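Local coordinates for galactose-binding-like protein (Bacteroides thetaiotaomicron, PDB 7M1B) that probably binds or processes carbohydrate at the cell surface as a SusE-like protein with a galactose-binding-like domain, at residues I128-V142 against E154-L168. Numbering follows the deposited sequence.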
ATOM      1  N   ILE A 128       0.239  14.276  10.572  1.00 26.85           N
ATOM      2  CA  ILE A 128       0.616  14.847  11.875  1.00 31.89           C
ATOM      3  C   ILE A 128       0.845  13.717  12.864  1.00 28.82           C
ATOM      4  O   ILE A 128      -0.024  12.856  12.993  1.00 28.77           O
ATOM      5  CB  ILE A 128      -0.485  15.790  12.373  1.00 30.66           C
ATOM      6  CG1 ILE A 128      -0.593  17.006  11.454  1.00 26.98           C
ATOM      7  CG2 ILE A 128      -0.168  16.233  13.801  1.00 30.65           C
ATOM      8  CD1 ILE A 128      -1.819  17.851  11.671  1.00 32.00           C
ATOM      9  N   HIS A 129       2.012  13.690  13.518  1.00 28.00           N
ATOM     10  CA  HIS A 129       2.291  12.647  14.497  1.00 33.05           C
ATOM     11  C   HIS A 129       2.916  13.245  15.753  1.00 33.88           C
ATOM     12  O   HIS A 129       3.684  14.204  15.699  1.00 31.23           O
ATOM     13  CB  HIS A 129       3.063  11.441  13.938  1.00 36.18           C
ATOM     14  CG  HIS A 129       4.275  11.764  13.141  1.00 44.53           C
ATOM     15  ND1 HIS A 129       5.541  11.336  13.509  1.00 50.14           N
ATOM     16  CD2 HIS A 129       4.411  12.441  11.977  1.00 43.88           C
ATOM     17  CE1 HIS A 129       6.414  11.737  12.589  1.00 55.51           C
ATOM     18  NE2 HIS A 129       5.738  12.431  11.650  1.00 50.43           N
ATOM     19  N   THR A 130       2.549  12.665  16.896  1.00 30.79           N
ATOM     20  CA  THR A 130       3.150  13.081  18.171  1.00 32.11           C
ATOM     21  C   THR A 130       3.041  11.943  19.162  1.00 36.91           C
ATOM     22  O   THR A 130       2.524  10.888  18.792  1.00 34.20           O
ATOM     23  CB  THR A 130       2.627  14.444  18.641  1.00 33.12           C
ATOM     24  OG1 THR A 130       3.521  14.934  19.641  1.00 34.58           O
ATOM     25  CG2 THR A 130       1.200  14.382  19.136  1.00 34.91           C
ATOM     26  N   THR A 131       3.521  12.193  20.396  1.00 36.95           N
ATOM     27  CA  THR A 131       3.544  11.170  21.441  1.00 41.83           C
ATOM     28  C   THR A 131       2.633  11.536  22.608  1.00 36.83           C
ATOM     29  O   THR A 131       2.380  12.710  22.935  1.00 36.72           O
ATOM     30  CB  THR A 131       4.982  10.865  21.884  1.00 44.01           C
ATOM     31  OG1 THR A 131       4.960   9.781  22.820  1.00 51.58           O
ATOM     32  CG2 THR A 131       5.620  12.080  22.520  1.00 47.48           C
ATOM     33  N   ASN A 132       2.141  10.484  23.252  1.00 37.82           N
ATOM     34  CA  ASN A 132       1.092  10.612  24.250  1.00 41.10           C
ATOM     35  C   ASN A 132       1.160   9.361  25.114  1.00 44.44           C
ATOM     36  O   ASN A 132       0.195   8.595  25.168  1.00 54.88           O
ATOM     37  CB  ASN A 132      -0.252  10.778  23.529  1.00 40.20           C
ATOM     38  CG  ASN A 132      -1.472  10.900  24.420  1.00 43.00           C
ATOM     39  OD1 ASN A 132      -1.371  11.414  25.540  1.00 42.65           O
ATOM     40  ND2 ASN A 132      -2.630  10.471  23.899  1.00 31.17           N
ATOM     41  N   GLY A 133       2.313   9.156  25.771  1.00 43.30           N
ATOM     42  CA  GLY A 133       2.589   7.938  26.535  1.00 48.91           C
ATOM     43  C   GLY A 133       1.588   7.685  27.669  1.00 53.17           C
ATOM     44  O   GLY A 133       1.470   6.534  28.187  1.00 54.96           O
ATOM     45  N   GLY A 134       0.895   8.742  28.116  1.00 47.56           N
ATOM     46  CA  GLY A 134      -0.167   8.620  29.103  1.00 56.75           C
ATOM     47  C   GLY A 134      -1.540   8.199  28.559  1.00 59.83           C
ATOM     48  O   GLY A 134      -2.400   7.894  29.405  1.00 68.56           O
ATOM     49  N   ARG A 135      -1.746   8.175  27.227  1.00 59.11           N
ATOM     50  CA  ARG A 135      -3.060   7.874  26.653  1.00 48.45           C
ATOM     51  C   ARG A 135      -4.094   8.875  27.190  1.00 48.47           C
ATOM     52  O   ARG A 135      -5.186   8.527  27.889  1.00 38.76           O
ATOM     53  CB  ARG A 135      -3.425   6.399  26.878  1.00 44.62           C
ATOM     54  CG  ARG A 135      -2.369   5.379  26.454  1.00 52.87           C
ATOM     55  CD  ARG A 135      -2.781   4.947  24.993  1.00 72.42           C
ATOM     56  NE  ARG A 135      -4.220   5.059  24.857  1.00 79.81           N
ATOM     57  CZ  ARG A 135      -5.000   4.298  24.074  1.00 53.51           C
ATOM     58  NH1 ARG A 135      -4.500   3.285  23.364  1.00 88.26           N
ATOM     59  NH2 ARG A 135      -6.285   4.591  23.980  1.00 70.19           N
ATOM     60  N   ASN A 136      -3.665  10.151  27.102  1.00 41.62           N
ATOM     61  CA  ASN A 136      -4.570  11.200  27.527  1.00 44.35           C
ATOM     62  C   ASN A 136      -5.375  11.592  26.304  1.00 48.76           C
ATOM     63  O   ASN A 136      -5.019  11.302  25.156  1.00 50.66           O
ATOM     64  CB  ASN A 136      -3.839  12.408  28.110  1.00 42.72           C
ATOM     65  CG  ASN A 136      -3.191  12.036  29.428  1.00 40.24           C
ATOM     66  OD1 ASN A 136      -1.988  11.761  29.466  1.00 38.70           O
ATOM     67  ND2 ASN A 136      -4.019  11.913  30.458  1.00 48.19           N
ATOM     68  N   TYR A 137      -6.449  12.303  26.578  1.00 33.18           N
ATOM     69  CA  TYR A 137      -7.409  12.692  25.564  1.00 42.01           C
ATOM     70  C   TYR A 137      -7.080  14.091  25.071  1.00 43.04           C
ATOM     71  O   TYR A 137      -7.115  15.056  25.790  1.00 34.96           O
ATOM     72  CB  TYR A 137      -8.845  12.532  26.053  1.00 43.95           C
ATOM     73  CG  TYR A 137      -9.967  12.790  25.073  1.00 38.97           C
ATOM     74  CD1 TYR A 137     -10.443  11.768  24.261  1.00 48.32           C
ATOM     75  CD2 TYR A 137     -10.562  14.038  24.957  1.00 36.22           C
ATOM     76  CE1 TYR A 137     -11.470  11.975  23.350  1.00 42.62           C
ATOM     77  CE2 TYR A 137     -11.610  14.255  24.073  1.00 46.04           C
ATOM     78  CZ  TYR A 137     -12.092  13.218  23.292  1.00 41.87           C
ATOM     79  OH  TYR A 137     -13.092  13.463  22.373  1.00 38.30           O
ATOM     80  N   LEU A 138      -6.634  14.176  23.808  1.00 39.51           N
ATOM     81  CA  LEU A 138      -6.102  15.398  23.219  1.00 41.27           C
ATOM     82  C   LEU A 138      -7.023  15.748  22.042  1.00 33.00           C
ATOM     83  O   LEU A 138      -7.738  14.829  21.610  1.00 36.52           O
ATOM     84  CB  LEU A 138      -4.640  15.136  22.787  1.00 40.12           C
ATOM     85  CG  LEU A 138      -3.657  14.808  23.932  1.00 38.07           C
ATOM     86  CD1 LEU A 138      -2.302  14.408  23.326  1.00 38.20           C
ATOM     87  CD2 LEU A 138      -3.473  16.008  24.887  1.00 37.50           C
ATOM     88  N   ILE A 139      -7.117  17.050  21.727  1.00 36.88           N
ATOM     89  CA  ILE A 139      -7.911  17.608  20.604  1.00 43.05           C
ATOM     90  C   ILE A 139      -6.967  18.446  19.749  1.00 43.45           C
ATOM     91  O   ILE A 139      -6.355  19.409  20.231  1.00 37.25           O
ATOM     92  CB  ILE A 139      -9.064  18.461  21.202  1.00 47.93           C
ATOM     93  CG1 ILE A 139      -9.651  17.815  22.464  1.00 61.94           C
ATOM     94  CG2 ILE A 139     -10.175  18.731  20.154  1.00 48.38           C
ATOM     95  CD1 ILE A 139     -10.468  16.567  22.200  1.00 73.41           C
ATOM     96  N   PHE A 140      -6.835  18.031  18.492  1.00 40.92           N
ATOM     97  CA  PHE A 140      -5.935  18.761  17.625  1.00 42.37           C
ATOM     98  C   PHE A 140      -6.759  19.618  16.677  1.00 37.42           C
ATOM     99  O   PHE A 140      -7.627  19.083  15.996  1.00 42.75           O
ATOM    100  CB  PHE A 140      -5.094  17.757  16.842  1.00 37.47           C
ATOM    101  CG  PHE A 140      -4.085  16.980  17.656  1.00 32.57           C
ATOM    102  CD1 PHE A 140      -4.480  15.929  18.489  1.00 40.48           C
ATOM    103  CD2 PHE A 140      -2.729  17.292  17.600  1.00 36.54           C
ATOM    104  CE1 PHE A 140      -3.539  15.190  19.196  1.00 36.23           C
ATOM    105  CE2 PHE A 140      -1.783  16.543  18.293  1.00 32.98           C
ATOM    106  CZ  PHE A 140      -2.183  15.492  19.082  1.00 34.84           C
ATOM    107  N   ASP A 141      -6.505  20.935  16.668  1.00 39.61           N
ATOM    108  CA  ASP A 141      -7.219  21.822  15.753  1.00 39.12           C
ATOM    109  C   ASP A 141      -6.230  22.230  14.668  1.00 38.90           C
ATOM    110  O   ASP A 141      -5.205  22.844  14.985  1.00 40.23           O
ATOM    111  CB  ASP A 141      -7.708  23.098  16.457  1.00 42.97           C
ATOM    112  CG  ASP A 141      -8.870  22.835  17.396  1.00 49.11           C
ATOM    113  OD1 ASP A 141      -9.815  22.114  16.963  1.00 46.99           O
ATOM    114  OD2 ASP A 141      -8.811  23.326  18.561  1.00 49.43           O
ATOM    115  N   VAL A 142      -6.532  21.911  13.396  1.00 43.79           N
ATOM    116  CA  VAL A 142      -5.535  22.114  12.336  1.00 45.31           C
ATOM    117  C   VAL A 142      -6.069  23.139  11.324  1.00 35.99           C
ATOM    118  O   VAL A 142      -7.196  22.927  10.732  1.00 50.14           O
ATOM    119  CB  VAL A 142      -5.140  20.816  11.593  1.00 37.96           C
ATOM    120  CG1 VAL A 142      -4.129  21.121  10.497  1.00 37.65           C
ATOM    121  CG2 VAL A 142      -4.593  19.767  12.554  1.00 36.18           C
ATOM    122  N   GLU A 154      -9.559  23.413   9.733  1.00 59.01           N
ATOM    123  CA  GLU A 154      -9.992  22.588   8.562  1.00 59.40           C
ATOM    124  C   GLU A 154     -10.224  21.140   8.988  1.00 55.21           C
ATOM    125  O   GLU A 154     -10.754  20.335   8.211  1.00 52.45           O
ATOM    126  CB  GLU A 154      -8.938  22.610   7.448  1.00 77.62           C
ATOM    127  CG  GLU A 154      -9.044  23.808   6.520  1.00 91.34           C
ATOM    128  CD  GLU A 154     -10.282  23.857   5.637  1.00103.16           C
ATOM    129  OE1 GLU A 154     -11.007  22.818   5.560  1.00 94.94           O
ATOM    130  OE2 GLU A 154     -10.516  24.939   5.028  1.00107.36           O
ATOM    131  N   HIS A 155      -9.759  20.828  10.204  1.00 47.13           N
ATOM    132  CA  HIS A 155      -9.902  19.520  10.822  1.00 40.32           C
ATOM    133  C   HIS A 155      -9.618  19.640  12.315  1.00 45.84           C
ATOM    134  O   HIS A 155      -8.726  20.397  12.712  1.00 39.94           O
ATOM    135  CB  HIS A 155      -8.888  18.529  10.245  1.00 45.10           C
ATOM    136  CG  HIS A 155      -8.947  17.181  10.883  1.00 54.20           C
ATOM    137  ND1 HIS A 155      -9.928  16.273  10.511  1.00 58.24           N
ATOM    138  CD2 HIS A 155      -8.170  16.603  11.898  1.00 47.16           C
ATOM    139  CE1 HIS A 155      -9.754  15.168  11.242  1.00 59.01           C
ATOM    140  NE2 HIS A 155      -8.665  15.333  12.062  1.00 64.25           N
ATOM    141  N   THR A 156     -10.360  18.816  13.056  1.00 51.64           N
ATOM    142  CA  THR A 156     -10.145  18.563  14.474  1.00 39.68           C
ATOM    143  C   THR A 156     -10.071  17.055  14.704  1.00 32.41           C
ATOM    144  O   THR A 156     -11.003  16.311  14.351  1.00 50.73           O
ATOM    145  CB  THR A 156     -11.197  19.247  15.355  1.00 51.24           C
ATOM    146  OG1 THR A 156     -11.218  20.624  14.964  1.00 47.69           O
ATOM    147  CG2 THR A 156     -10.816  19.118  16.812  1.00 53.77           C
ATOM    148  N   GLU A 157      -8.930  16.606  15.246  1.00 40.16           N
ATOM    149  CA  GLU A 157      -8.731  15.210  15.634  1.00 38.41           C
ATOM    150  C   GLU A 157      -8.964  15.015  17.121  1.00 40.15           C
ATOM    151  O   GLU A 157      -8.450  15.783  18.016  1.00 35.69           O
ATOM    152  CB  GLU A 157      -7.301  14.768  15.250  1.00 32.78           C
ATOM    153  CG  GLU A 157      -7.043  13.277  15.372  1.00 35.47           C
ATOM    154  CD  GLU A 157      -7.715  12.416  14.319  1.00 38.01           C
ATOM    155  OE1 GLU A 157      -8.383  13.029  13.462  1.00 38.62           O
ATOM    156  OE2 GLU A 157      -7.564  11.135  14.372  1.00 52.10           O
ATOM    157  N   TYR A 158      -9.668  13.914  17.454  1.00 39.36           N
ATOM    158  CA  TYR A 158      -9.970  13.584  18.842  1.00 49.74           C
ATOM    159  C   TYR A 158      -9.452  12.184  19.161  1.00 43.16           C
ATOM    160  O   TYR A 158     -10.001  11.196  18.666  1.00 44.82           O
ATOM    161  CB  TYR A 158     -11.486  13.593  19.100  1.00 42.97           C
ATOM    162  CG  TYR A 158     -12.183  14.901  18.833  1.00 44.28           C
ATOM    163  CD1 TYR A 158     -12.733  15.186  17.592  1.00 55.06           C
ATOM    164  CD2 TYR A 158     -12.363  15.821  19.853  1.00 59.95           C
ATOM    165  CE1 TYR A 158     -13.399  16.381  17.354  1.00 62.51           C
ATOM    166  CE2 TYR A 158     -13.030  17.016  19.637  1.00 66.78           C
ATOM    167  CZ  TYR A 158     -13.548  17.299  18.384  1.00 54.97           C
ATOM    168  OH  TYR A 158     -14.206  18.483  18.188  1.00 74.58           O
ATOM    169  N   THR A 159      -8.383  12.102  19.987  1.00 34.32           N
ATOM    170  CA  THR A 159      -7.630  10.866  20.030  1.00 38.67           C
ATOM    171  C   THR A 159      -7.084  10.670  21.444  1.00 35.63           C
ATOM    172  O   THR A 159      -6.785  11.634  22.155  1.00 39.29           O
ATOM    173  CB  THR A 159      -6.510  10.895  18.957  1.00 30.43           C
ATOM    174  OG1 THR A 159      -5.782   9.656  18.990  1.00 36.26           O
ATOM    175  CG2 THR A 159      -5.532  12.023  19.185  1.00 35.10           C
ATOM    176  N   SER A 160      -6.954   9.388  21.882  1.00 33.51           N
ATOM    177  CA  SER A 160      -6.079   9.213  23.040  1.00 37.05           C
ATOM    178  C   SER A 160      -4.999   8.149  22.802  1.00 45.70           C
ATOM    179  O   SER A 160      -4.412   7.653  23.770  1.00 33.06           O
ATOM    180  CB  SER A 160      -6.945   8.907  24.285  1.00 47.19           C
ATOM    181  OG  SER A 160      -7.608   7.655  24.063  1.00 49.90           O
ATOM    182  N   VAL A 161      -4.684   7.798  21.534  1.00 45.00           N
ATOM    183  CA  VAL A 161      -3.702   6.731  21.356  1.00 37.89           C
ATOM    184  C   VAL A 161      -2.315   7.210  21.808  1.00 37.03           C
ATOM    185  O   VAL A 161      -2.088   8.435  21.941  1.00 36.96           O
ATOM    186  CB  VAL A 161      -3.723   6.141  19.931  1.00 41.34           C
ATOM    187  CG1 VAL A 161      -5.082   5.515  19.631  1.00 43.34           C
ATOM    188  CG2 VAL A 161      -3.325   7.177  18.883  1.00 39.99           C
ATOM    189  N   LYS A 162      -1.412   6.246  22.098  1.00 37.66           N
ATOM    190  CA  LYS A 162      -0.042   6.541  22.505  1.00 42.62           C
ATOM    191  C   LYS A 162       0.751   7.152  21.365  1.00 39.37           C
ATOM    192  O   LYS A 162       1.474   8.135  21.574  1.00 39.74           O
ATOM    193  CB  LYS A 162       0.698   5.308  23.030  1.00 47.59           C
ATOM    194  CG  LYS A 162       2.173   5.551  23.343  1.00 57.41           C
ATOM    195  CD  LYS A 162       2.784   4.542  24.284  1.00 63.20           C
ATOM    196  CE  LYS A 162       4.263   4.842  24.560  1.00 51.73           C
ATOM    197  NZ  LYS A 162       4.932   3.625  25.115  1.00 59.43           N
ATOM    198  N   ASN A 163       0.656   6.538  20.171  1.00 42.91           N
ATOM    199  CA  ASN A 163       1.403   6.967  18.999  1.00 42.89           C
ATOM    200  C   ASN A 163       0.393   7.625  18.071  1.00 36.22           C
ATOM    201  O   ASN A 163      -0.308   6.921  17.336  1.00 40.72           O
ATOM    202  CB  ASN A 163       2.140   5.781  18.371  1.00 46.64           C
ATOM    203  CG  ASN A 163       3.316   5.292  19.201  1.00 52.19           C
ATOM    204  OD1 ASN A 163       3.346   4.129  19.600  1.00 65.12           O
ATOM    205  ND2 ASN A 163       4.286   6.164  19.485  1.00 53.07           N
ATOM    206  N   ILE A 164       0.273   8.949  18.196  1.00 32.93           N
ATOM    207  CA  ILE A 164      -0.789   9.715  17.544  1.00 33.95           C
ATOM    208  C   ILE A 164      -0.333   9.902  16.119  1.00 37.77           C
ATOM    209  O   ILE A 164       0.808  10.238  15.971  1.00 33.74           O
ATOM    210  CB  ILE A 164      -1.000  11.061  18.249  1.00 31.33           C
ATOM    211  CG1 ILE A 164      -1.646  10.794  19.639  1.00 33.33           C
ATOM    212  CG2 ILE A 164      -1.834  12.041  17.441  1.00 31.94           C
ATOM    213  CD1 ILE A 164      -1.738  12.025  20.532  1.00 36.77           C
ATOM    214  N   GLY A 165      -1.218   9.683  15.166  1.00 34.41           N
ATOM    215  CA  GLY A 165      -0.889   9.888  13.744  1.00 28.72           C
ATOM    216  C   GLY A 165      -2.191  10.055  12.957  1.00 31.20           C
ATOM    217  O   GLY A 165      -3.086   9.214  13.065  1.00 32.42           O
ATOM    218  N   PHE A 166      -2.348  11.162  12.233  1.00 28.42           N
ATOM    219  CA  PHE A 166      -3.586  11.374  11.479  1.00 29.24           C
ATOM    220  C   PHE A 166      -3.283  12.273  10.296  1.00 27.97           C
ATOM    221  O   PHE A 166      -2.249  12.937  10.330  1.00 25.89           O
ATOM    222  CB  PHE A 166      -4.720  11.966  12.329  1.00 30.46           C
ATOM    223  CG  PHE A 166      -4.415  13.309  12.977  1.00 31.32           C
ATOM    224  CD1 PHE A 166      -3.614  13.394  14.117  1.00 31.09           C
ATOM    225  CD2 PHE A 166      -4.914  14.487  12.425  1.00 32.13           C
ATOM    226  CE1 PHE A 166      -3.337  14.640  14.683  1.00 30.54           C
ATOM    227  CE2 PHE A 166      -4.603  15.725  12.967  1.00 32.42           C
ATOM    228  CZ  PHE A 166      -3.838  15.799  14.119  1.00 31.71           C
ATOM    229  N   THR A 167      -4.189  12.337   9.308  1.00 27.68           N
ATOM    230  CA  THR A 167      -3.878  13.077   8.091  1.00 25.57           C
ATOM    231  C   THR A 167      -4.988  14.078   7.813  1.00 28.24           C
ATOM    232  O   THR A 167      -6.155  13.876   8.184  1.00 36.53           O
ATOM    233  CB  THR A 167      -3.688  12.190   6.858  1.00 32.10           C
ATOM    234  OG1 THR A 167      -4.965  11.684   6.463  1.00 37.66           O
ATOM    235  CG2 THR A 167      -2.736  11.054   7.134  1.00 34.58           C
ATOM    236  N   LEU A 168      -4.604  15.151   7.133  1.00 28.42           N
ATOM    237  CA  LEU A 168      -5.567  16.018   6.476  1.00 30.79           C
ATOM    238  C   LEU A 168      -5.242  15.958   4.995  1.00 28.97           C
ATOM    239  O   LEU A 168      -4.084  16.152   4.629  1.00 34.89           O
ATOM    240  CB  LEU A 168      -5.278  17.468   6.842  1.00 37.53           C
ATOM    241  CG  LEU A 168      -5.876  18.019   8.111  1.00 48.05           C
ATOM    242  CD1 LEU A 168      -4.901  17.794   9.262  1.00 51.13           C
ATOM    243  CD2 LEU A 168      -6.119  19.505   7.887  1.00 57.65           C
TER
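F166 and F140 meet edge-to-face between two sheets, the edge of F166 turned toward the face of F140, with centroids 5.2 Å apart and planes at 62°. I128 lies over one face of F166, its CB 4.0 Å from the ring centroid. E157 CB lies over the opposite face. CG of F166 sits between its own backbone N and carbonyl carbon (chi1 59°), which turns the ring edge toward F140. I164 CD1 reaches the edge of F140, 3.8 Å from CZ, and also touches L138 and N132 CB. V142 CG1 packs on L168 CD1 at 3.6 Å.

At the loop end, N132 ND2 donates to V161 O at 2.9 Å, from above the carbonyl plane, and to N136 O in its plane. N132 OD1 accepts from N136 N. Without this amide, as with an alanine here, V161 O and both N136 backbone polar atoms would probably lose these partners, leaving the chain at N136 less firmly held.

The rim of this loop end is looser and solvent-exposed. R135 lays its guanidinium over V161 CA, with a weak NH2 bond to S160 OG, and K162 extends along G133. On the outward face of 138-142/155-159, partly exposed, T156 OG1 bonds D141 OD1 at 2.9 Å, while R183 salt-bridges D141 OD2. Antiparallel pairs 128-131/163-168 and 138-142/155-159 face each other across the apolar core, a beta-sandwich arrangement within the DUF5126 region.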